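Local structure of succinate dehydrogenase subunit A (Mycolicibacterium smegmatis MC2 51, 6LUM) at residues R450-M462 and E507-T521. The protein is the FAD-carrying flavoprotein subunit of a succinate dehydrogenase and probably oxidises succinate to fumarate, passing the electrons on to subunit B. Numbering follows the deposited sequence.
Sequences RVADIRGALQQSM and EAIELGFLLELAEVT
Leu511 meets three residues of helix 451-462 through its two methyl branches, and this side chain has the largest buried share of the contact (85 Å²). Its CG stands anti to the backbone N (chi1 175°), which places CD2 3.7 Å from Ile454 CG2 and close to Val451 CG1, while CD1 lies 3.9 Å from Arg455 CB. The Ile454 and Leu511 side chains cross nearly at right angles, whereas Val451 and Leu511 pass in opposite directions. Val451 uses its other branch, CG2, on Ala508 CB at 4.1 Å. One turn beyond Ile454, Leu458 divides its methyls in the same manner: CD1 rests 3.8 Å from Ala518 CB and also touches Leu515 CD2, and CD2 approaches Leu514 CB. Met462 extends the apolar seam, with CE 4.2 Å from Ala518 CB.

The ionic component is weaker. Arg455 NH2 and Glu507 OE1 form a long salt bridge of 3.9 Å, the guanidinium and carboxylate planes being 84° apart, so the pair is not a flat, two-pronged one. The arginine chain bends at chi3, and Trp65 of the neighbouring subunit B makes a cation-pi contact with it.

The axes of 451-462 and 507-521 run in the same direction, 24° apart and 10.5 Å at closest approach. Leu485 and Ile482 touch Leu458 and Ala518, so helix 472-488 packs against both. Such near-parallel packing of a mixed aliphatic face on a leucine-rich one belongs here to the helical C-terminal region of the fumarate reductase/succinate dehydrogenase flavoprotein family, with the Leu514 side chain about 11 Å from the bound FAD.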
# COMPACT_ATOMS: atom_id res chain seq x y z
N ARG D 450 49.16 32.54 6.52
CA ARG D 450 48.14 31.83 7.27
C ARG D 450 46.76 32.31 6.85
O ARG D 450 46.49 33.52 6.86
CB ARG D 450 48.33 32.01 8.77
CG ARG D 450 47.75 30.88 9.59
CD ARG D 450 47.70 31.22 11.06
NE ARG D 450 48.97 30.96 11.72
CZ ARG D 450 49.67 31.88 12.38
NH1 ARG D 450 50.81 31.56 12.95
NH2 ARG D 450 49.21 33.12 12.47
N VAL D 451 45.90 31.37 6.47
CA VAL D 451 44.56 31.72 6.02
C VAL D 451 43.81 32.47 7.10
O VAL D 451 43.10 33.44 6.82
CB VAL D 451 43.80 30.46 5.59
CG1 VAL D 451 42.35 30.77 5.40
CG2 VAL D 451 44.38 29.92 4.32
N ALA D 452 43.95 32.04 8.35
CA ALA D 452 43.27 32.73 9.44
C ALA D 452 43.76 34.16 9.58
O ALA D 452 42.97 35.06 9.86
CB ALA D 452 43.48 31.96 10.74
N ASP D 453 45.05 34.39 9.35
CA ASP D 453 45.58 35.75 9.45
C ASP D 453 45.08 36.63 8.32
O ASP D 453 44.69 37.78 8.54
CB ASP D 453 47.10 35.73 9.47
CG ASP D 453 47.67 35.65 10.87
OD1 ASP D 453 46.91 35.28 11.80
OD2 ASP D 453 48.86 35.95 11.05
N ILE D 454 45.08 36.10 7.09
CA ILE D 454 44.57 36.87 5.96
C ILE D 454 43.10 37.21 6.15
O ILE D 454 42.68 38.35 5.93
CB ILE D 454 44.80 36.11 4.65
CG1 ILE D 454 46.28 36.06 4.32
CG2 ILE D 454 44.06 36.78 3.52
CD1 ILE D 454 46.57 35.18 3.17
N ARG D 455 42.31 36.23 6.59
CA ARG D 455 40.89 36.47 6.76
C ARG D 455 40.61 37.44 7.90
O ARG D 455 39.75 38.31 7.78
CB ARG D 455 40.17 35.15 6.98
CG ARG D 455 38.77 35.32 7.46
CD ARG D 455 37.94 34.10 7.16
NE ARG D 455 38.62 32.85 7.45
CZ ARG D 455 38.94 32.42 8.67
NH1 ARG D 455 38.64 33.16 9.73
NH2 ARG D 455 39.55 31.27 8.83
N GLY D 456 41.33 37.31 9.01
CA GLY D 456 41.16 38.26 10.09
C GLY D 456 41.54 39.67 9.69
O GLY D 456 40.88 40.63 10.09
N ALA D 457 42.59 39.81 8.89
CA ALA D 457 42.96 41.13 8.41
C ALA D 457 41.89 41.71 7.50
O ALA D 457 41.54 42.89 7.61
CB ALA D 457 44.30 41.07 7.68
N LEU D 458 41.35 40.89 6.59
CA LEU D 458 40.27 41.35 5.72
C LEU D 458 39.09 41.83 6.54
O LEU D 458 38.56 42.92 6.31
CB LEU D 458 39.83 40.24 4.78
CG LEU D 458 38.49 40.49 4.08
CD1 LEU D 458 38.66 41.42 2.91
CD2 LEU D 458 37.85 39.20 3.65
N GLN D 459 38.64 41.01 7.49
CA GLN D 459 37.43 41.34 8.23
C GLN D 459 37.63 42.57 9.11
O GLN D 459 36.75 43.42 9.21
CB GLN D 459 37.00 40.14 9.06
CG GLN D 459 36.66 38.95 8.22
CD GLN D 459 36.18 37.79 9.03
OE1 GLN D 459 35.50 36.91 8.53
NE2 GLN D 459 36.55 37.78 10.30
N GLN D 460 38.80 42.69 9.74
CA GLN D 460 39.08 43.88 10.52
C GLN D 460 39.08 45.13 9.64
O GLN D 460 38.50 46.15 10.00
CB GLN D 460 40.42 43.72 11.23
CG GLN D 460 40.87 44.96 11.95
CD GLN D 460 39.88 45.40 13.01
OE1 GLN D 460 39.81 44.82 14.08
NE2 GLN D 460 39.11 46.42 12.70
N SER D 461 39.73 45.05 8.48
CA SER D 461 39.80 46.21 7.60
C SER D 461 38.42 46.62 7.11
O SER D 461 38.10 47.81 7.07
CB SER D 461 40.72 45.90 6.42
OG SER D 461 40.55 46.83 5.38
N MET D 462 37.60 45.65 6.72
CA MET D 462 36.26 45.97 6.24
C MET D 462 35.42 46.58 7.34
O MET D 462 34.81 47.63 7.14
CB MET D 462 35.58 44.72 5.68
CG MET D 462 36.05 44.34 4.30
SD MET D 462 35.37 45.40 3.02
CE MET D 462 33.74 44.70 2.85
N GLU D 507 38.23 26.05 3.57
CA GLU D 507 38.33 27.36 4.19
C GLU D 507 39.15 28.31 3.32
O GLU D 507 38.79 29.49 3.17
CB GLU D 507 38.93 27.25 5.58
CG GLU D 507 37.94 26.81 6.63
CD GLU D 507 38.49 26.95 8.03
OE1 GLU D 507 39.65 27.39 8.16
OE2 GLU D 507 37.77 26.61 8.99
N ALA D 508 40.24 27.83 2.74
CA ALA D 508 41.00 28.67 1.82
C ALA D 508 40.18 29.04 0.59
O ALA D 508 40.16 30.20 0.15
CB ALA D 508 42.28 27.95 1.41
N ILE D 509 39.47 28.05 0.04
CA ILE D 509 38.65 28.31 -1.14
C ILE D 509 37.59 29.36 -0.85
O ILE D 509 37.34 30.24 -1.68
CB ILE D 509 38.04 26.99 -1.64
CG1 ILE D 509 39.09 26.15 -2.34
CG2 ILE D 509 36.92 27.27 -2.59
CD1 ILE D 509 38.55 24.88 -2.92
N GLU D 510 36.98 29.31 0.33
CA GLU D 510 35.97 30.31 0.68
C GLU D 510 36.58 31.68 0.93
O GLU D 510 35.93 32.70 0.69
CB GLU D 510 35.18 29.87 1.91
CG GLU D 510 34.64 28.46 1.87
CD GLU D 510 33.43 28.30 0.99
OE1 GLU D 510 33.50 27.54 0.01
OE2 GLU D 510 32.39 28.92 1.30
N LEU D 511 37.80 31.73 1.45
CA LEU D 511 38.47 33.02 1.57
C LEU D 511 38.64 33.68 0.22
O LEU D 511 38.59 34.91 0.11
CB LEU D 511 39.82 32.84 2.26
CG LEU D 511 40.69 34.08 2.36
CD1 LEU D 511 39.96 35.16 3.08
CD2 LEU D 511 41.97 33.74 3.06
N GLY D 512 38.84 32.89 -0.83
CA GLY D 512 38.89 33.47 -2.17
C GLY D 512 37.63 34.25 -2.52
O GLY D 512 37.69 35.41 -2.96
N PHE D 513 36.47 33.63 -2.32
CA PHE D 513 35.19 34.29 -2.56
C PHE D 513 35.04 35.53 -1.69
O PHE D 513 34.53 36.56 -2.15
CB PHE D 513 34.04 33.33 -2.27
CG PHE D 513 33.99 32.17 -3.20
CD1 PHE D 513 33.98 32.35 -4.56
CD2 PHE D 513 33.93 30.88 -2.70
CE1 PHE D 513 33.91 31.27 -5.40
CE2 PHE D 513 33.87 29.81 -3.55
CZ PHE D 513 33.86 30.00 -4.90
N LEU D 514 35.44 35.44 -0.42
CA LEU D 514 35.33 36.60 0.46
C LEU D 514 36.12 37.77 -0.09
O LEU D 514 35.64 38.91 -0.05
CB LEU D 514 35.82 36.25 1.86
CG LEU D 514 34.92 35.40 2.74
CD1 LEU D 514 35.43 35.37 4.15
CD2 LEU D 514 33.53 35.95 2.69
N LEU D 515 37.31 37.52 -0.63
CA LEU D 515 38.11 38.63 -1.15
C LEU D 515 37.46 39.25 -2.39
O LEU D 515 37.41 40.48 -2.52
CB LEU D 515 39.52 38.15 -1.47
CG LEU D 515 40.44 37.89 -0.29
CD1 LEU D 515 41.58 37.04 -0.74
CD2 LEU D 515 40.94 39.18 0.28
N GLU D 516 36.95 38.41 -3.30
CA GLU D 516 36.28 38.96 -4.48
C GLU D 516 35.10 39.84 -4.09
O GLU D 516 34.97 40.98 -4.56
CB GLU D 516 35.79 37.85 -5.40
CG GLU D 516 36.87 37.17 -6.16
CD GLU D 516 36.30 36.20 -7.15
OE1 GLU D 516 35.07 36.02 -7.14
OE2 GLU D 516 37.08 35.63 -7.94
N LEU D 517 34.21 39.32 -3.24
CA LEU D 517 33.02 40.07 -2.86
C LEU D 517 33.38 41.33 -2.09
O LEU D 517 32.69 42.35 -2.22
CB LEU D 517 32.09 39.19 -2.05
CG LEU D 517 31.65 37.94 -2.78
CD1 LEU D 517 30.69 37.15 -1.94
CD2 LEU D 517 31.01 38.32 -4.09
N ALA D 518 34.44 41.29 -1.29
CA ALA D 518 34.86 42.49 -0.60
C ALA D 518 35.25 43.58 -1.57
O ALA D 518 34.87 44.75 -1.40
CB ALA D 518 36.00 42.17 0.35
N GLU D 519 36.01 43.23 -2.61
CA GLU D 519 36.39 44.28 -3.56
C GLU D 519 35.19 44.80 -4.33
O GLU D 519 35.11 46.00 -4.62
CB GLU D 519 37.46 43.79 -4.52
CG GLU D 519 38.30 44.92 -5.05
CD GLU D 519 39.17 44.53 -6.22
OE1 GLU D 519 39.31 45.33 -7.17
OE2 GLU D 519 39.73 43.41 -6.20
N VAL D 520 34.25 43.92 -4.68
CA VAL D 520 33.03 44.38 -5.35
C VAL D 520 32.30 45.40 -4.50
O VAL D 520 31.89 46.47 -4.97
CB VAL D 520 32.11 43.20 -5.69
CG1 VAL D 520 30.88 43.69 -6.37
CG2 VAL D 520 32.82 42.24 -6.55
N THR D 521 32.10 45.07 -3.22
CA THR D 521 31.41 45.98 -2.31
C THR D 521 32.12 47.31 -2.23
O THR D 521 31.49 48.37 -2.28
CB THR D 521 31.29 45.35 -0.93
OG1 THR D 521 30.45 44.20 -1.00
CG2 THR D 521 30.70 46.33 0.04